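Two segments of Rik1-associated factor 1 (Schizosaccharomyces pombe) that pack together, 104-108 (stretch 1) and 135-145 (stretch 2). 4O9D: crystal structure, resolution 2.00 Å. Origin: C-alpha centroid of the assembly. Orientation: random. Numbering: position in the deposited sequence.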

ATOM      1  N   LEU A 104     -11.899  -0.781 -11.527  1.00 24.54           N
ATOM      2  CA  LEU A 104     -10.696  -1.102 -10.767  1.00 28.47           C
ATOM      3  C   LEU A 104      -9.459  -0.640 -11.554  1.00 25.81           C
ATOM      4  O   LEU A 104      -9.318  -0.963 -12.729  1.00 22.05           O
ATOM      5  CB  LEU A 104     -10.615  -2.609 -10.521  1.00 26.21           C
ATOM      6  CG  LEU A 104      -9.351  -3.126  -9.821  1.00 29.37           C
ATOM      7  CD1 LEU A 104      -9.277  -2.646  -8.361  1.00 25.05           C
ATOM      8  CD2 LEU A 104      -9.239  -4.678  -9.891  1.00 29.54           C
ATOM      9  N   TYR A 105      -8.563   0.100 -10.895  1.00 24.35           N
ATOM     10  CA  TYR A 105      -7.307   0.530 -11.506  1.00 21.84           C
ATOM     11  C   TYR A 105      -6.129  -0.332 -11.007  1.00 28.31           C
ATOM     12  O   TYR A 105      -5.958  -0.514  -9.787  1.00 24.98           O
ATOM     13  CB  TYR A 105      -7.050   2.006 -11.154  1.00 22.55           C
ATOM     14  CG  TYR A 105      -8.190   2.952 -11.468  1.00 23.08           C
ATOM     15  CD1 TYR A 105      -8.672   3.077 -12.768  1.00 28.64           C
ATOM     16  CD2 TYR A 105      -8.761   3.747 -10.483  1.00 20.84           C
ATOM     17  CE1 TYR A 105      -9.703   3.954 -13.071  1.00 32.14           C
ATOM     18  CE2 TYR A 105      -9.797   4.633 -10.768  1.00 23.88           C
ATOM     19  CZ  TYR A 105     -10.263   4.742 -12.075  1.00 34.70           C
ATOM     20  OH  TYR A 105     -11.293   5.627 -12.399  1.00 26.61           O
ATOM     21  N   THR A 106      -5.321  -0.870 -11.922  1.00 20.51           N
ATOM     22  CA  THR A 106      -4.159  -1.673 -11.511  1.00 23.24           C
ATOM     23  C   THR A 106      -2.853  -1.226 -12.157  1.00 23.94           C
ATOM     24  O   THR A 106      -2.839  -0.656 -13.275  1.00 25.58           O
ATOM     25  CB  THR A 106      -4.307  -3.190 -11.821  1.00 24.62           C
ATOM     26  OG1 THR A 106      -4.476  -3.377 -13.229  1.00 26.52           O
ATOM     27  CG2 THR A 106      -5.474  -3.820 -11.064  1.00 23.72           C
ATOM     28  N   GLY A 107      -1.756  -1.485 -11.444  1.00 21.96           N
ATOM     29  CA  GLY A 107      -0.417  -1.183 -11.917  1.00 23.21           C
ATOM     30  C   GLY A 107       0.456  -2.431 -11.815  1.00 24.91           C
ATOM     31  O   GLY A 107       0.262  -3.255 -10.945  1.00 26.93           O
ATOM     32  N   ALA A 108       1.422  -2.581 -12.702  1.00 26.53           N
ATOM     33  CA  ALA A 108       2.250  -3.772 -12.658  1.00 27.24           C
ATOM     34  C   ALA A 108       3.640  -3.565 -13.255  1.00 26.71           C
ATOM     35  O   ALA A 108       3.976  -2.501 -13.805  1.00 23.87           O
ATOM     36  CB  ALA A 108       1.534  -4.947 -13.383  1.00 24.74           C
TER
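Stretch 2 (135-145) KLALSDDDLLA

Stretch 2 is a β hairpin that packs against the single strand of stretch 1. Its first arm, 135-138, is extended and runs nearly antiparallel to strand 104-108, at 157° between their N-to-C directions. The two axes come no closer than 7.5 Å, and no backbone hydrogen bond joins the stretches. The contact is therefore made largely through side chains.

The hairpin turns back through a type I turn from Ser139 to Asp142. Ser139 N bonds to Leu143 O (2.8 Å), and Asp142 N to Ser139 O (3.0 Å). Ser139 has chi1 in p, and its OG accepts Leu143 N at 3.0 Å and, weakly, Asp141 N at 3.0 Å. Asp142 ends the turn with positive phi (65°), and the second arm begins at Leu144. Ala137 and Ala145 then pair across the arms, with Ala137 N to Ala145 O at 3.0 Å and Ala145 N to Ala137 O at 2.7 Å.

Tyr105 is the centre of the contact. Its CB points toward stretch 2, and its m rotamer (chi1 -53°) carries the ring along the hairpin to the turn. There Tyr105 OH donates a very short hydrogen bond to Asp142 OD2 (2.4 Å). The CA-to-CB bond of Asp142 points sideways, but chi1 in t and chi2 of 51° bring its carboxylate to the edge of the ring.

Leu138 and Leu144 pack on one side of the ring plane, Leu136 near the backbone of Tyr105. Leu138, in tp, places CD1 3.8 Å from Tyr105 CE2. Leu144, also tp, places CD2 4.0 Å from Tyr105 CB. Leu136 is mt instead; its CD1 lies 3.7 Å from Tyr105 O and 3.9 Å from Gly107 N. Gly107 has no side chain, and an ideal CB there would lie 3.9 Å from Leu136 CG. Thr106 and Lys135 point their CB atoms away from the contact.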

ATOM      1  N   LYS A 135       3.444   2.538  -7.700  1.00 23.77           N
ATOM      2  CA  LYS A 135       2.363   2.937  -6.767  1.00 24.51           C
ATOM      3  C   LYS A 135       1.228   3.673  -7.454  1.00 25.73           C
ATOM      4  O   LYS A 135       1.432   4.335  -8.479  1.00 24.38           O
ATOM      5  CB  LYS A 135       2.882   3.847  -5.649  1.00 24.56           C
ATOM      6  CG  LYS A 135       2.099   3.715  -4.325  1.00 22.55           C
ATOM      7  CD  LYS A 135       2.446   2.444  -3.565  1.00 26.32           C
ATOM      8  CE  LYS A 135       1.658   2.360  -2.242  1.00 29.48           C
ATOM      9  NZ  LYS A 135       0.173   2.451  -2.462  1.00 31.24           N
ATOM     10  N   LEU A 136       0.032   3.557  -6.885  1.00 22.34           N
ATOM     11  CA  LEU A 136      -1.123   4.338  -7.332  1.00 21.63           C
ATOM     12  C   LEU A 136      -1.750   5.105  -6.186  1.00 22.61           C
ATOM     13  O   LEU A 136      -1.741   4.639  -5.063  1.00 24.50           O
ATOM     14  CB  LEU A 136      -2.216   3.417  -7.897  1.00 21.15           C
ATOM     15  CG  LEU A 136      -1.858   2.626  -9.146  1.00 26.11           C
ATOM     16  CD1 LEU A 136      -3.017   1.667  -9.499  1.00 24.28           C
ATOM     17  CD2 LEU A 136      -1.540   3.587 -10.290  1.00 25.19           C
ATOM     18  N   ALA A 137      -2.309   6.269  -6.494  1.00 22.43           N
ATOM     19  CA  ALA A 137      -3.110   7.036  -5.551  1.00 24.13           C
ATOM     20  C   ALA A 137      -4.303   7.559  -6.318  1.00 24.28           C
ATOM     21  O   ALA A 137      -4.217   7.721  -7.552  1.00 21.36           O
ATOM     22  CB  ALA A 137      -2.326   8.200  -4.992  1.00 26.56           C
ATOM     23  N   LEU A 138      -5.377   7.863  -5.578  1.00 21.31           N
ATOM     24  CA  LEU A 138      -6.657   8.307  -6.149  1.00 22.00           C
ATOM     25  C   LEU A 138      -7.219   9.518  -5.387  1.00 24.25           C
ATOM     26  O   LEU A 138      -7.322   9.509  -4.145  1.00 26.16           O
ATOM     27  CB  LEU A 138      -7.650   7.137  -6.106  1.00 21.74           C
ATOM     28  CG  LEU A 138      -8.922   7.221  -6.945  1.00 28.18           C
ATOM     29  CD1 LEU A 138      -8.602   7.382  -8.421  1.00 22.57           C
ATOM     30  CD2 LEU A 138      -9.773   5.964  -6.734  1.00 32.49           C
ATOM     31  N   SER A 139      -7.584  10.565  -6.113  1.00 23.07           N
ATOM     32  CA  SER A 139      -8.068  11.788  -5.465  1.00 24.56           C
ATOM     33  C   SER A 139      -9.536  11.656  -5.117  1.00 27.67           C
ATOM     34  O   SER A 139     -10.194  10.701  -5.537  1.00 25.80           O
ATOM     35  CB  SER A 139      -7.889  12.991  -6.393  1.00 23.98           C
ATOM     36  OG  SER A 139      -8.937  13.040  -7.350  1.00 26.64           O
ATOM     37  N   ASP A 140     -10.058  12.634  -4.389  1.00 28.96           N
ATOM     38  CA  ASP A 140     -11.477  12.651  -4.045  1.00 31.86           C
ATOM     39  C   ASP A 140     -12.339  12.665  -5.300  1.00 35.41           C
ATOM     40  O   ASP A 140     -13.466  12.181  -5.269  1.00 35.65           O
ATOM     41  CB  ASP A 140     -11.834  13.874  -3.197  1.00 32.01           C
ATOM     42  CG  ASP A 140     -11.228  13.825  -1.804  1.00 43.46           C
ATOM     43  OD1 ASP A 140     -10.805  12.724  -1.358  1.00 34.68           O
ATOM     44  OD2 ASP A 140     -11.199  14.898  -1.160  1.00 41.87           O
ATOM     45  N   ASP A 141     -11.814  13.225  -6.392  1.00 34.01           N
ATOM     46  CA  ASP A 141     -12.565  13.284  -7.656  1.00 33.66           C
ATOM     47  C   ASP A 141     -12.109  12.234  -8.667  1.00 34.51           C
ATOM     48  O   ASP A 141     -12.227  12.448  -9.879  1.00 30.91           O
ATOM     49  CB  ASP A 141     -12.458  14.679  -8.300  1.00 36.39           C
ATOM     50  CG  ASP A 141     -13.245  15.740  -7.537  1.00 44.81           C
ATOM     51  OD1 ASP A 141     -14.095  15.362  -6.702  1.00 45.79           O
ATOM     52  OD2 ASP A 141     -13.022  16.952  -7.776  1.00 48.68           O
ATOM     53  N   ASP A 142     -11.583  11.115  -8.168  1.00 25.62           N
ATOM     54  CA  ASP A 142     -11.203   9.968  -8.996  1.00 25.96           C
ATOM     55  C   ASP A 142     -10.047  10.231  -9.991  1.00 27.41           C
ATOM     56  O   ASP A 142      -9.897   9.486 -10.960  1.00 29.98           O
ATOM     57  CB  ASP A 142     -12.425   9.399  -9.762  1.00 28.10           C
ATOM     58  CG  ASP A 142     -12.273   7.891 -10.079  1.00 35.18           C
ATOM     59  OD1 ASP A 142     -11.977   7.129  -9.126  1.00 36.85           O
ATOM     60  OD2 ASP A 142     -12.436   7.461 -11.260  1.00 32.23           O
ATOM     61  N   LEU A 143      -9.241  11.266  -9.758  1.00 25.40           N
ATOM     62  CA  LEU A 143      -8.009  11.468 -10.524  1.00 25.16           C
ATOM     63  C   LEU A 143      -6.997  10.438 -10.049  1.00 25.24           C
ATOM     64  O   LEU A 143      -6.813  10.245  -8.834  1.00 25.18           O
ATOM     65  CB  LEU A 143      -7.459  12.881 -10.314  1.00 26.70           C
ATOM     66  CG  LEU A 143      -6.330  13.383 -11.224  1.00 32.76           C
ATOM     67  CD1 LEU A 143      -6.747  13.425 -12.735  1.00 26.79           C
ATOM     68  CD2 LEU A 143      -5.864  14.772 -10.740  1.00 29.29           C
ATOM     69  N   LEU A 144      -6.344   9.768 -10.988  1.00 20.97           N
ATOM     70  CA  LEU A 144      -5.420   8.689 -10.629  1.00 25.69           C
ATOM     71  C   LEU A 144      -3.941   9.124 -10.732  1.00 25.86           C
ATOM     72  O   LEU A 144      -3.495   9.559 -11.799  1.00 26.54           O
ATOM     73  CB  LEU A 144      -5.692   7.478 -11.512  1.00 21.81           C
ATOM     74  CG  LEU A 144      -4.837   6.234 -11.257  1.00 25.65           C
ATOM     75  CD1 LEU A 144      -5.204   5.619  -9.954  1.00 23.43           C
ATOM     76  CD2 LEU A 144      -5.004   5.223 -12.400  1.00 27.99           C
ATOM     77  N   ALA A 145      -3.195   9.045  -9.628  1.00 22.37           N
ATOM     78  CA  ALA A 145      -1.774   9.374  -9.678  1.00 20.74           C
ATOM     79  C   ALA A 145      -0.964   8.102  -9.789  1.00 23.37           C
ATOM     80  O   ALA A 145      -1.284   7.075  -9.169  1.00 25.82           O
ATOM     81  CB  ALA A 145      -1.345  10.223  -8.470  1.00 21.79           C
TER